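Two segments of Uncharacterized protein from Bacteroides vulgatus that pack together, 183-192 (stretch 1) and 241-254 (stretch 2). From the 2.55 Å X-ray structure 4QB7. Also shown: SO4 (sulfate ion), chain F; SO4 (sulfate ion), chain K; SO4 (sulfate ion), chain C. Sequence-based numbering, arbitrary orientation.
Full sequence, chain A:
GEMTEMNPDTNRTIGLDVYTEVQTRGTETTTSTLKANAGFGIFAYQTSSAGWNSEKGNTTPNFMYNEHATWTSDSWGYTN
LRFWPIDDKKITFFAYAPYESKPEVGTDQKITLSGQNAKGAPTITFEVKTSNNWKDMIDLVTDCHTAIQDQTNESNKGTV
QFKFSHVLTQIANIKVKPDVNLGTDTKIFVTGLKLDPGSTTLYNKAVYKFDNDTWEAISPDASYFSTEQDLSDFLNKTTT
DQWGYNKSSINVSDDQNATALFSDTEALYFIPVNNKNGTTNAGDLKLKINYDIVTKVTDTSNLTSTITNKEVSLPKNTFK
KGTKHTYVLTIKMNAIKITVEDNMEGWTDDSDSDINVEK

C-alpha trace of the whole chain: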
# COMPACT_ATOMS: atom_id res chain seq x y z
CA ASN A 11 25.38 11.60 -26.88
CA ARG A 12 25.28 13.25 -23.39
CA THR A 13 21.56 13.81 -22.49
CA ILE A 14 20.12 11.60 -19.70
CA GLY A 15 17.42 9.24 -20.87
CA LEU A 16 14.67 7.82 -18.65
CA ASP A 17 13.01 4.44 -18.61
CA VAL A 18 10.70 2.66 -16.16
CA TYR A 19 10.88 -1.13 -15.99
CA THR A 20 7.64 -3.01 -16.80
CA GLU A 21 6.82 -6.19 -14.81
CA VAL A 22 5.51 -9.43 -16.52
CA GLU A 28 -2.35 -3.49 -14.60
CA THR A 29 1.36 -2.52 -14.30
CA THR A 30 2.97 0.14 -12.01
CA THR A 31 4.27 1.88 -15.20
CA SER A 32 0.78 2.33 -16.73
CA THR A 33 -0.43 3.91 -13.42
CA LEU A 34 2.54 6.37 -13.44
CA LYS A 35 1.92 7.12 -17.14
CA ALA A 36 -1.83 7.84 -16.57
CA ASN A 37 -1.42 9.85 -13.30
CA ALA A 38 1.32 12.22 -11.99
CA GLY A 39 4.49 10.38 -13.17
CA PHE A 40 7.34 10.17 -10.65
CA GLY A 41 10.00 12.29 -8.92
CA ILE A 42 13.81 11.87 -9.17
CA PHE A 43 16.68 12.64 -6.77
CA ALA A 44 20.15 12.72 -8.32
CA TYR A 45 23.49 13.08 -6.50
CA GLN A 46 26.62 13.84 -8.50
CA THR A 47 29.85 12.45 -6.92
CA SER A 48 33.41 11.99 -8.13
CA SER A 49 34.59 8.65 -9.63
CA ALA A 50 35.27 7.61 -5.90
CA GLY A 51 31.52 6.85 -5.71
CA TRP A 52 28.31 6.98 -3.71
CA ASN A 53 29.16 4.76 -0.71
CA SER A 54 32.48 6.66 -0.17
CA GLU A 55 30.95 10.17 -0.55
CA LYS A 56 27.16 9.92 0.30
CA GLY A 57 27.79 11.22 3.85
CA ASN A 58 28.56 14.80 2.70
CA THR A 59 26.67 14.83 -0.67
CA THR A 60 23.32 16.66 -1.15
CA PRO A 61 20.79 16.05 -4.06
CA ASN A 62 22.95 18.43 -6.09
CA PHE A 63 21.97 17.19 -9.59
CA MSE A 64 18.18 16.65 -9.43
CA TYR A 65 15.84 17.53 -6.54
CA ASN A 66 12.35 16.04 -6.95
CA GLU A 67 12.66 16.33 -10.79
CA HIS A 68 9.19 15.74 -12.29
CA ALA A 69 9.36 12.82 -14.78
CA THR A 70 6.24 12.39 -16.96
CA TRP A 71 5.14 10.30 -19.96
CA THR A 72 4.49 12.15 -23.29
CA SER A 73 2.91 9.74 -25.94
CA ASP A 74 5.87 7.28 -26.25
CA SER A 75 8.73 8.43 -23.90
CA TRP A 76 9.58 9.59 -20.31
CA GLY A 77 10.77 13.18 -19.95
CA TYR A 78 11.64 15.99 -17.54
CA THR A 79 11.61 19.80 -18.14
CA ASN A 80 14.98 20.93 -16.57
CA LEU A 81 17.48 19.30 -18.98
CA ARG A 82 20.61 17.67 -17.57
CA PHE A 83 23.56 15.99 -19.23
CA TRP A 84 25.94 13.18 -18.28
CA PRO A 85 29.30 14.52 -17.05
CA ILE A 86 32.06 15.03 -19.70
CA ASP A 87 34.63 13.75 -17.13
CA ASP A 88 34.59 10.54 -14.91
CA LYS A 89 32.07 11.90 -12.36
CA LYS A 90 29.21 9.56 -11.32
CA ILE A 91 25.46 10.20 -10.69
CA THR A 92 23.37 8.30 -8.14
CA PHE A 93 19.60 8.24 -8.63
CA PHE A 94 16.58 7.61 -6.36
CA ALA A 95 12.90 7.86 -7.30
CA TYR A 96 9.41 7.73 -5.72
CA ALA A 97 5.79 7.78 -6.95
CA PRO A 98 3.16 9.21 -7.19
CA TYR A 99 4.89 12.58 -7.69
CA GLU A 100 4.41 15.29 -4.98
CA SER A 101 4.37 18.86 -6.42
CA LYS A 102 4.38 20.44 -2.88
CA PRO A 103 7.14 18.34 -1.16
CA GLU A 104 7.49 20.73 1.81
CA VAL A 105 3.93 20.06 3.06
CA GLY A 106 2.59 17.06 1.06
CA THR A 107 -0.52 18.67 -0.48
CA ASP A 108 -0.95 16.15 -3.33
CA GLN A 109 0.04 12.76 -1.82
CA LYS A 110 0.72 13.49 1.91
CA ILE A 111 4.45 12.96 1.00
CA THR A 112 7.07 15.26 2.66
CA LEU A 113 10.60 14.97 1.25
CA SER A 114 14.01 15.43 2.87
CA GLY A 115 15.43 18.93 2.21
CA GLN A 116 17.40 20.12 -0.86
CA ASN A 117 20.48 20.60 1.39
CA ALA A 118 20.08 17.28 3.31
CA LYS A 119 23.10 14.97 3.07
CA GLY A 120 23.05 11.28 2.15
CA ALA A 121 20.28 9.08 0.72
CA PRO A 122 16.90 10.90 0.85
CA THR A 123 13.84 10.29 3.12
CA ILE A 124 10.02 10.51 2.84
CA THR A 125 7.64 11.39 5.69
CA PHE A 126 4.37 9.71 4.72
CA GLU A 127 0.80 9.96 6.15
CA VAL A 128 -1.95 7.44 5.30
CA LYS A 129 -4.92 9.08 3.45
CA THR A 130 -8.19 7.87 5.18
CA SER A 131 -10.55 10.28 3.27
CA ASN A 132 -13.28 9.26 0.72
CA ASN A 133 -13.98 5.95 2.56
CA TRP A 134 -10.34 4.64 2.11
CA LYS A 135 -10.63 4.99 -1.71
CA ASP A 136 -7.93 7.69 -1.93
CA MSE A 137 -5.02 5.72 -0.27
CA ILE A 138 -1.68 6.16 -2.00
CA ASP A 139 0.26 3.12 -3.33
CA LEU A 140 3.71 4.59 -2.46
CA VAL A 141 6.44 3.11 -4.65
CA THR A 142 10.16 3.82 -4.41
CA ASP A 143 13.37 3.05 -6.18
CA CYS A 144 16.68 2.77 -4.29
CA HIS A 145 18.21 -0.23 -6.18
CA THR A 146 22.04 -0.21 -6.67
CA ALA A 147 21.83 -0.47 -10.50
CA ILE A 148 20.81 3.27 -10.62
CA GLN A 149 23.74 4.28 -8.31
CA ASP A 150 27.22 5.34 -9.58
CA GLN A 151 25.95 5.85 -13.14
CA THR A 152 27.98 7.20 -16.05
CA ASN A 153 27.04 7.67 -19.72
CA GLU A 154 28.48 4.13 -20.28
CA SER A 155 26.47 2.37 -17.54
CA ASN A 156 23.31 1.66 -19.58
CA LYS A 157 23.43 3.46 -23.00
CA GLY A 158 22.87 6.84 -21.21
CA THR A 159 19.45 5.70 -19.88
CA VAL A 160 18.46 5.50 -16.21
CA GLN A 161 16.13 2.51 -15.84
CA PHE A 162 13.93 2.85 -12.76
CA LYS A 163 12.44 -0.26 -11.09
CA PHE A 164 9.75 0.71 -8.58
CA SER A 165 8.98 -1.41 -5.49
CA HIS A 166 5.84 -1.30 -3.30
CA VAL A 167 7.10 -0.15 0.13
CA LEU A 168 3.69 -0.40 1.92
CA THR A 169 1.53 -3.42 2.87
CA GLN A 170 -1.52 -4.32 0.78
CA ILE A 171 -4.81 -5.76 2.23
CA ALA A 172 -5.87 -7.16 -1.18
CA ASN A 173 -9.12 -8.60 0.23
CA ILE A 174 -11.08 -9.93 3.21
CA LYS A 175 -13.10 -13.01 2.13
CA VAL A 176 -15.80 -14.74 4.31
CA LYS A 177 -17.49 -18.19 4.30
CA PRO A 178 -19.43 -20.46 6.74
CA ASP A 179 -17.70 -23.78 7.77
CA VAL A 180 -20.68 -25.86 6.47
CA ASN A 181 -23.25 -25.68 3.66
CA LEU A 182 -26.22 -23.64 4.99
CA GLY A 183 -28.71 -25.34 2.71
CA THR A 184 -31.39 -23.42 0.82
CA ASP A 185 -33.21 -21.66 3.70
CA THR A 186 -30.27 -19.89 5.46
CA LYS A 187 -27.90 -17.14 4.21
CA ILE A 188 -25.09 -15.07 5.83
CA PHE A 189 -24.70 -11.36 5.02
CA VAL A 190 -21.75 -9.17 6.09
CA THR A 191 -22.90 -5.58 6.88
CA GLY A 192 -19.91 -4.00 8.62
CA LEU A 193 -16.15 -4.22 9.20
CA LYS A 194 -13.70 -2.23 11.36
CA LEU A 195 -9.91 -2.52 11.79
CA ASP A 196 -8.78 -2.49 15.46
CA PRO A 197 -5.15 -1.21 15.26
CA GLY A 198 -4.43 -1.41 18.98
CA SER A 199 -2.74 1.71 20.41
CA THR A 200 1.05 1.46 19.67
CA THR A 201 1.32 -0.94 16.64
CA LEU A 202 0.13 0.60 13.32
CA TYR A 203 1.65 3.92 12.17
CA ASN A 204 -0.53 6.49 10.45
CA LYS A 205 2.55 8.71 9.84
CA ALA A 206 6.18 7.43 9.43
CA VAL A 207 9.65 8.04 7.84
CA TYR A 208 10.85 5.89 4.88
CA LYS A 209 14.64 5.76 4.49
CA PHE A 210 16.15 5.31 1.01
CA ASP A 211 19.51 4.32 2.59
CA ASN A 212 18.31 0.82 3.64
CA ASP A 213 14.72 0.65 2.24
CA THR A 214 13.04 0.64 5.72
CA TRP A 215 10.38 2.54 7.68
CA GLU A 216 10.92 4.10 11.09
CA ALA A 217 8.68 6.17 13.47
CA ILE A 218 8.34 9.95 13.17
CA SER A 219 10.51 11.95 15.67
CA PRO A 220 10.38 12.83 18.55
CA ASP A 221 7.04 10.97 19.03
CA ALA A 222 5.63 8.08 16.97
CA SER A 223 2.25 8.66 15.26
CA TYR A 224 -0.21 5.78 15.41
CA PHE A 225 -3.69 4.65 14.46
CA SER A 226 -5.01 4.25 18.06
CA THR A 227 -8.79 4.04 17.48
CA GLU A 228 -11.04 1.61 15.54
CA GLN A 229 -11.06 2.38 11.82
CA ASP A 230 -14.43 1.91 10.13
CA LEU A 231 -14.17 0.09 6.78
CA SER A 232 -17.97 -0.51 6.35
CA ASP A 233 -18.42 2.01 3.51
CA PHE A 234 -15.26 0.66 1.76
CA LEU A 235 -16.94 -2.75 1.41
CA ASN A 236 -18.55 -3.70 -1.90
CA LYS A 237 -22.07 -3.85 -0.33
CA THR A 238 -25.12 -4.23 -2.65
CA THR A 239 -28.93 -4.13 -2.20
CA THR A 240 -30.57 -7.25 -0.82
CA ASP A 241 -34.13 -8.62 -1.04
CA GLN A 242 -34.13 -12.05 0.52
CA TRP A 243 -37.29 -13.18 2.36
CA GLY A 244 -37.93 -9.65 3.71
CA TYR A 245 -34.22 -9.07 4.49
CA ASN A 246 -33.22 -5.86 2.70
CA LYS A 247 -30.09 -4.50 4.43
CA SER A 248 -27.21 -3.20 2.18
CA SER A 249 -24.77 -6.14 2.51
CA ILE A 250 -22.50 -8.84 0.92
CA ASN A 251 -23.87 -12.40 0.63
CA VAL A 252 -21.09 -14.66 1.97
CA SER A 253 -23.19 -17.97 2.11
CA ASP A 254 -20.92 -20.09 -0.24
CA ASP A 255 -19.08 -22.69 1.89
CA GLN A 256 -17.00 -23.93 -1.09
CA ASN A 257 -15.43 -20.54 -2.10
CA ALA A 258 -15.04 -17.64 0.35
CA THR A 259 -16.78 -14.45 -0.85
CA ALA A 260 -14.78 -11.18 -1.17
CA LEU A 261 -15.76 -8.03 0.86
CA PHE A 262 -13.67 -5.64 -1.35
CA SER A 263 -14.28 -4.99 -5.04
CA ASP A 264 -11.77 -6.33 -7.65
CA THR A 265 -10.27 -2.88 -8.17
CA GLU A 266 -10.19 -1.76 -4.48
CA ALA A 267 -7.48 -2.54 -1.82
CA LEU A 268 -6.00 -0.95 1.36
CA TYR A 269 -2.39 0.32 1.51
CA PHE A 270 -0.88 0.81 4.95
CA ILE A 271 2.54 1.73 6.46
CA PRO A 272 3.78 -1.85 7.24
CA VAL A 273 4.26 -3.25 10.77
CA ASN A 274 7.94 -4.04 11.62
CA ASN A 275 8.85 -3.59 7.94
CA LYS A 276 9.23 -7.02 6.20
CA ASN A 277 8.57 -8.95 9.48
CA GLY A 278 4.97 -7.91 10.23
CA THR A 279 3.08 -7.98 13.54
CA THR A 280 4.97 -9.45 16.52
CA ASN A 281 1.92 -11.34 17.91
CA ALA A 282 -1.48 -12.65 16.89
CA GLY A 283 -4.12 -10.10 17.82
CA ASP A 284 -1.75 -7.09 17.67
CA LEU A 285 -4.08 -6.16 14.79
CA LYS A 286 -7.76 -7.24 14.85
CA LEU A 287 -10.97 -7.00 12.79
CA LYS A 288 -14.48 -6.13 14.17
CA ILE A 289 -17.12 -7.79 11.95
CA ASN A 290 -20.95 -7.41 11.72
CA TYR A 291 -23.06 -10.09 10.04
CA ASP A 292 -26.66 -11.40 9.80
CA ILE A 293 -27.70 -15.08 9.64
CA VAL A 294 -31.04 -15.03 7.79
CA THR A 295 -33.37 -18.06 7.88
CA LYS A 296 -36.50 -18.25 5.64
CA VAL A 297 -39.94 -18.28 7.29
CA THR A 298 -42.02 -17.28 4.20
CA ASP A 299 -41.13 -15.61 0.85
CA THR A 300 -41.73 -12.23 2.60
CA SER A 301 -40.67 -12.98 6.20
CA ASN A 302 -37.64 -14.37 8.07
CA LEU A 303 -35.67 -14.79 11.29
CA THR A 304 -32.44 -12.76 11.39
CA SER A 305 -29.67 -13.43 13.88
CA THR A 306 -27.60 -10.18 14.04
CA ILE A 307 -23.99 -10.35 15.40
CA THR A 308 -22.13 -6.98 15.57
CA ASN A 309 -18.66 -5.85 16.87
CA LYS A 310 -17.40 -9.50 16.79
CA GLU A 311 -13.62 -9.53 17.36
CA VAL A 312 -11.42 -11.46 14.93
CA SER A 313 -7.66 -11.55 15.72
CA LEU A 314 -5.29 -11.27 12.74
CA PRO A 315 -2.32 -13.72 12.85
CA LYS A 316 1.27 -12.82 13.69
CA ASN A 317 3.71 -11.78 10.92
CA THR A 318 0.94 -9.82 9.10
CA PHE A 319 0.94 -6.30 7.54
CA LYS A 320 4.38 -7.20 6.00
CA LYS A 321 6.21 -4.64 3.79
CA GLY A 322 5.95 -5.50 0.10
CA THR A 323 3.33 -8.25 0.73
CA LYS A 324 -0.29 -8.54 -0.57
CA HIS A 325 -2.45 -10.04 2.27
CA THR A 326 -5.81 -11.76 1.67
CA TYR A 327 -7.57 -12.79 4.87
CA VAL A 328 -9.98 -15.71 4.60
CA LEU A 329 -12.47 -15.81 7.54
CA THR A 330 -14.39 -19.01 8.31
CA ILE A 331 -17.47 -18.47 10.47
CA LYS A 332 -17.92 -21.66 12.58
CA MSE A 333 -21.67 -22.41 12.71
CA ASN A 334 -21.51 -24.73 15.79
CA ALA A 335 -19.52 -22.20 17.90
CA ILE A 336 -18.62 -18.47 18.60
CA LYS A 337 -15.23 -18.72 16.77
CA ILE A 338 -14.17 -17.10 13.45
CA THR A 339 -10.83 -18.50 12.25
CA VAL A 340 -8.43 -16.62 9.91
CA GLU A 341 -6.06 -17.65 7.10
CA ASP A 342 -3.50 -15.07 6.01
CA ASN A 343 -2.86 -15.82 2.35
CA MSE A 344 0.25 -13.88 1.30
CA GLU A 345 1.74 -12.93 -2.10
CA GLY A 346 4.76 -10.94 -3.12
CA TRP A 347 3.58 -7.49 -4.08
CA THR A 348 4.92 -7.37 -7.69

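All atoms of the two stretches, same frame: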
# COMPACT_ATOMS: atom_id res chain seq x y z
N GLY A 183 -27.49 -24.85 3.33
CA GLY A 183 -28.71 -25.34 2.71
C GLY A 183 -29.38 -24.24 1.90
O GLY A 183 -28.71 -23.30 1.48
N THR A 184 -30.68 -24.36 1.69
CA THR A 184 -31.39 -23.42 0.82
C THR A 184 -32.09 -22.31 1.59
O THR A 184 -32.35 -21.24 1.03
CB THR A 184 -32.41 -24.20 -0.04
OG1 THR A 184 -33.35 -24.91 0.78
CG2 THR A 184 -31.75 -25.15 -1.02
N ASP A 185 -32.40 -22.54 2.88
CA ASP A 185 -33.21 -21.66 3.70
C ASP A 185 -32.44 -20.74 4.66
O ASP A 185 -33.09 -20.03 5.45
CB ASP A 185 -34.20 -22.51 4.49
CG ASP A 185 -35.45 -22.87 3.70
OD1 ASP A 185 -35.37 -22.93 2.43
OD2 ASP A 185 -36.53 -23.07 4.35
N THR A 186 -31.10 -20.72 4.60
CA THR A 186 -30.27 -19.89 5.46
C THR A 186 -29.17 -19.24 4.63
O THR A 186 -28.56 -19.90 3.76
CB THR A 186 -29.73 -20.69 6.64
OG1 THR A 186 -30.84 -21.07 7.46
CG2 THR A 186 -28.75 -19.91 7.49
N LYS A 187 -28.95 -17.91 4.88
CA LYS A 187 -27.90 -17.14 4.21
C LYS A 187 -27.16 -16.28 5.24
O LYS A 187 -27.69 -16.02 6.31
CB LYS A 187 -28.48 -16.31 3.05
CG LYS A 187 -29.11 -17.22 1.96
CD LYS A 187 -29.55 -16.54 0.71
CE LYS A 187 -30.17 -17.51 -0.26
NZ LYS A 187 -29.19 -18.51 -0.78
N ILE A 188 -25.89 -15.94 4.96
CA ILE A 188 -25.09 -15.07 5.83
C ILE A 188 -24.77 -13.83 5.02
O ILE A 188 -24.29 -13.94 3.88
CB ILE A 188 -23.79 -15.71 6.42
CG1 ILE A 188 -24.06 -16.96 7.21
CG2 ILE A 188 -23.01 -14.69 7.31
CD1 ILE A 188 -22.79 -17.61 7.66
N PHE A 189 -24.99 -12.66 5.63
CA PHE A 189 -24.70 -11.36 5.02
C PHE A 189 -23.77 -10.53 5.90
O PHE A 189 -24.03 -10.37 7.10
CB PHE A 189 -26.00 -10.59 4.78
CG PHE A 189 -26.97 -11.29 3.86
CD1 PHE A 189 -26.85 -11.18 2.48
CD2 PHE A 189 -28.02 -12.05 4.38
CE1 PHE A 189 -27.76 -11.83 1.63
CE2 PHE A 189 -28.93 -12.68 3.53
CZ PHE A 189 -28.81 -12.55 2.16
N VAL A 190 -22.67 -10.02 5.33
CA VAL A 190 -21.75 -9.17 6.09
C VAL A 190 -22.20 -7.72 5.85
O VAL A 190 -22.47 -7.33 4.70
CB VAL A 190 -20.27 -9.43 5.75
CG1 VAL A 190 -19.36 -8.35 6.34
CG2 VAL A 190 -19.85 -10.82 6.23
N THR A 191 -22.36 -6.95 6.95
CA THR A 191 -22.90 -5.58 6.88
C THR A 191 -21.92 -4.52 7.38
O THR A 191 -22.13 -3.33 7.16
CB THR A 191 -24.19 -5.53 7.73
OG1 THR A 191 -23.86 -5.96 9.05
CG2 THR A 191 -25.29 -6.46 7.19
N GLY A 192 -20.87 -4.94 8.06
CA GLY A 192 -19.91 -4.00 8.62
C GLY A 192 -18.57 -4.63 8.92
O GLY A 192 -18.48 -5.84 9.12
N ASP A 241 -32.70 -8.39 -1.13
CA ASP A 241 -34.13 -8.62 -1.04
C ASP A 241 -34.35 -10.10 -0.97
O ASP A 241 -34.68 -10.74 -1.97
CB ASP A 241 -34.94 -7.96 -2.16
CG ASP A 241 -36.43 -7.97 -1.90
OD1 ASP A 241 -36.83 -8.12 -0.69
OD2 ASP A 241 -37.20 -7.82 -2.87
N GLN A 242 -34.10 -10.64 0.22
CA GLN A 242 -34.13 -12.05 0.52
C GLN A 242 -35.08 -12.31 1.66
O GLN A 242 -34.72 -12.06 2.80
CB GLN A 242 -32.68 -12.48 0.92
CG GLN A 242 -32.38 -13.99 0.78
CD GLN A 242 -32.29 -14.39 -0.66
OE1 GLN A 242 -31.40 -13.94 -1.41
NE2 GLN A 242 -33.26 -15.17 -1.10
N TRP A 243 -36.27 -12.82 1.36
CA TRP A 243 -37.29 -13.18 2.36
C TRP A 243 -37.57 -12.06 3.36
O TRP A 243 -37.64 -12.31 4.55
CB TRP A 243 -36.87 -14.47 3.14
CG TRP A 243 -36.30 -15.57 2.30
CD1 TRP A 243 -36.85 -16.12 1.18
CD2 TRP A 243 -35.08 -16.29 2.54
NE1 TRP A 243 -36.04 -17.11 0.69
CE2 TRP A 243 -34.96 -17.26 1.52
CE3 TRP A 243 -34.09 -16.22 3.53
CZ2 TRP A 243 -33.88 -18.15 1.45
CZ3 TRP A 243 -33.02 -17.11 3.47
CH2 TRP A 243 -32.91 -18.04 2.42
N GLY A 244 -37.72 -10.83 2.88
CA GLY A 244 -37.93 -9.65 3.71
C GLY A 244 -36.66 -8.95 4.16
O GLY A 244 -36.70 -7.79 4.57
N TYR A 245 -35.51 -9.64 4.09
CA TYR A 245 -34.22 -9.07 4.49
C TYR A 245 -33.77 -8.12 3.40
O TYR A 245 -33.62 -8.55 2.26
CB TYR A 245 -33.17 -10.18 4.76
CG TYR A 245 -31.81 -9.65 5.14
CD1 TYR A 245 -31.51 -9.35 6.47
CD2 TYR A 245 -30.84 -9.40 4.18
CE1 TYR A 245 -30.25 -8.87 6.83
CE2 TYR A 245 -29.59 -8.89 4.53
CZ TYR A 245 -29.29 -8.66 5.86
OH TYR A 245 -28.05 -8.21 6.20
N ASN A 246 -33.59 -6.83 3.72
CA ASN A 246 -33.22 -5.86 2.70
C ASN A 246 -32.15 -4.84 3.15
O ASN A 246 -32.11 -3.70 2.67
CB ASN A 246 -34.45 -5.16 2.15
CG ASN A 246 -35.11 -4.20 3.07
OD1 ASN A 246 -34.92 -4.23 4.29
ND2 ASN A 246 -35.89 -3.31 2.49
N LYS A 247 -31.22 -5.29 3.95
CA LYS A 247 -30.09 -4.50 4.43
C LYS A 247 -29.00 -4.47 3.34
O LYS A 247 -28.78 -5.47 2.67
CB LYS A 247 -29.60 -5.17 5.75
CG LYS A 247 -28.51 -4.46 6.51
CD LYS A 247 -29.01 -3.35 7.40
CE LYS A 247 -27.81 -2.66 7.99
NZ LYS A 247 -28.10 -1.26 8.38
N SER A 248 -28.34 -3.32 3.13
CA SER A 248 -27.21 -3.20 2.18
C SER A 248 -26.09 -4.05 2.76
O SER A 248 -25.68 -3.83 3.92
CB SER A 248 -26.80 -1.73 2.01
OG SER A 248 -25.69 -1.55 1.14
N SER A 249 -25.70 -5.11 2.02
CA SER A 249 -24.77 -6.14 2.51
C SER A 249 -24.05 -6.91 1.39
O SER A 249 -24.24 -6.62 0.22
CB SER A 249 -25.57 -7.14 3.33
OG SER A 249 -26.47 -7.84 2.48
N ILE A 250 -23.20 -7.89 1.78
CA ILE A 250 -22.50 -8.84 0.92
C ILE A 250 -22.92 -10.25 1.34
O ILE A 250 -22.73 -10.63 2.50
CB ILE A 250 -20.94 -8.68 0.90
CG1 ILE A 250 -20.51 -7.28 0.40
CG2 ILE A 250 -20.29 -9.76 0.03
CD1 ILE A 250 -19.56 -6.63 1.24
N ASN A 251 -23.51 -11.01 0.41
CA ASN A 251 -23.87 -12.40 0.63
C ASN A 251 -22.62 -13.26 0.64
O ASN A 251 -22.00 -13.44 -0.40
CB ASN A 251 -24.81 -12.88 -0.46
CG ASN A 251 -25.35 -14.25 -0.26
OD1 ASN A 251 -24.88 -15.03 0.55
ND2 ASN A 251 -26.40 -14.56 -0.97
N VAL A 252 -22.28 -13.83 1.80
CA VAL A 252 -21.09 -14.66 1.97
C VAL A 252 -21.46 -16.15 2.27
O VAL A 252 -20.64 -16.85 2.85
CB VAL A 252 -20.15 -14.07 3.06
CG1 VAL A 252 -19.64 -12.70 2.67
CG2 VAL A 252 -20.80 -14.03 4.43
N SER A 253 -22.63 -16.63 1.81
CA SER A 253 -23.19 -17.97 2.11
C SER A 253 -22.48 -19.19 1.47
O SER A 253 -22.71 -20.31 1.94
CB SER A 253 -24.66 -18.03 1.72
OG SER A 253 -25.34 -16.88 2.19
N ASP A 254 -21.63 -18.99 0.45
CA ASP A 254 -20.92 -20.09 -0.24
C ASP A 254 -19.85 -20.71 0.67
O ASP A 254 -18.89 -20.05 1.03
CB ASP A 254 -20.29 -19.56 -1.54
CG ASP A 254 -19.89 -20.61 -2.57
OD1 ASP A 254 -19.72 -21.81 -2.18
OD2 ASP A 254 -19.72 -20.24 -3.75
S SO4 F . -28.58 -0.18 5.04
O1 SO4 F . -29.41 -1.02 4.19
O2 SO4 F . -27.20 -0.71 5.15
O3 SO4 F . -28.52 1.17 4.45
O4 SO4 F . -29.14 -0.08 6.38
S SO4 K . -24.24 -2.98 10.50
O1 SO4 K . -25.01 -4.15 10.28
O2 SO4 K . -24.47 -2.57 11.87
O3 SO4 K . -22.87 -3.34 10.33
O4 SO4 K . -24.64 -1.92 9.53
S SO4 C . -33.97 -6.14 7.70
O1 SO4 C . -34.05 -7.43 8.42
O2 SO4 C . -32.58 -5.75 7.60
O3 SO4 C . -34.46 -6.40 6.34
O4 SO4 C . -34.78 -5.09 8.39
O HOH W 1 -26.77 -17.56 -1.87

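The backbone evidence pairs stretch 1, around Phe189 and Val190, with a short strand at Ile250 and Asn251 in antiparallel fashion; the rest of stretch 2 is loop or turn. Val190 and Ile250 form a hydrogen-bonded pair: Val190 N donates to Ile250 O at 2.9 Å, and Ile250 N returns a bond to Val190 O at 3.1 Å, with N-H...O angles of 161° and 156°. Phe189 and Asn251 form the neighbouring non-hydrogen-bonded pair, their CA atoms 4.6 Å apart; beside it, Phe189 CA makes a CA-H...O contact with Ile250 O (3.3 Å, 144° at the hydrogen). One residue further, Val252 N donates to Ile188 O at 2.9 Å.

There a side chain takes over the ladder. Ile188 N donates to Ser253 OG at 3.0 Å, and the same hydroxyl donates to Asn251 OD1, with Ser253 OG and Asn251 OD1 2.5 Å apart. Because Ser253 N also donates to Asn251 OD1 (3.0 Å), the asparagine holds the serine in place from within its own stretch.

Aromatic packing centres on Phe189, whose ring forms an offset stack with that of Tyr245: the centroids lie 4.6 Å apart and the planes differ by 17°. Tyr245 belongs to a type I' turn, Gln242 to Tyr245, closed by Tyr245 N to Gln242 O (2.9 Å) and Gln242 N to Tyr245 O (3.0 Å). From this turn Trp243 reaches the start of stretch 1, its edge meeting the backbone carbonyl of Thr184 (CZ2 to O, 3.5 Å).

Aliphatic contacts gather around Val252, whose CG2 lies 3.7 Å from Ile188 CG2 and 3.8 Å from Val190 CG2, consistent with apolar packing between buried side chains.

Finally, a water bridges the stretches, accepting from Lys187 NZ at 2.8 Å and Asn251 ND2 at 3.2 Å, while the lysine's aliphatic portion packs against Gln242 (CD to CD, 3.7 Å).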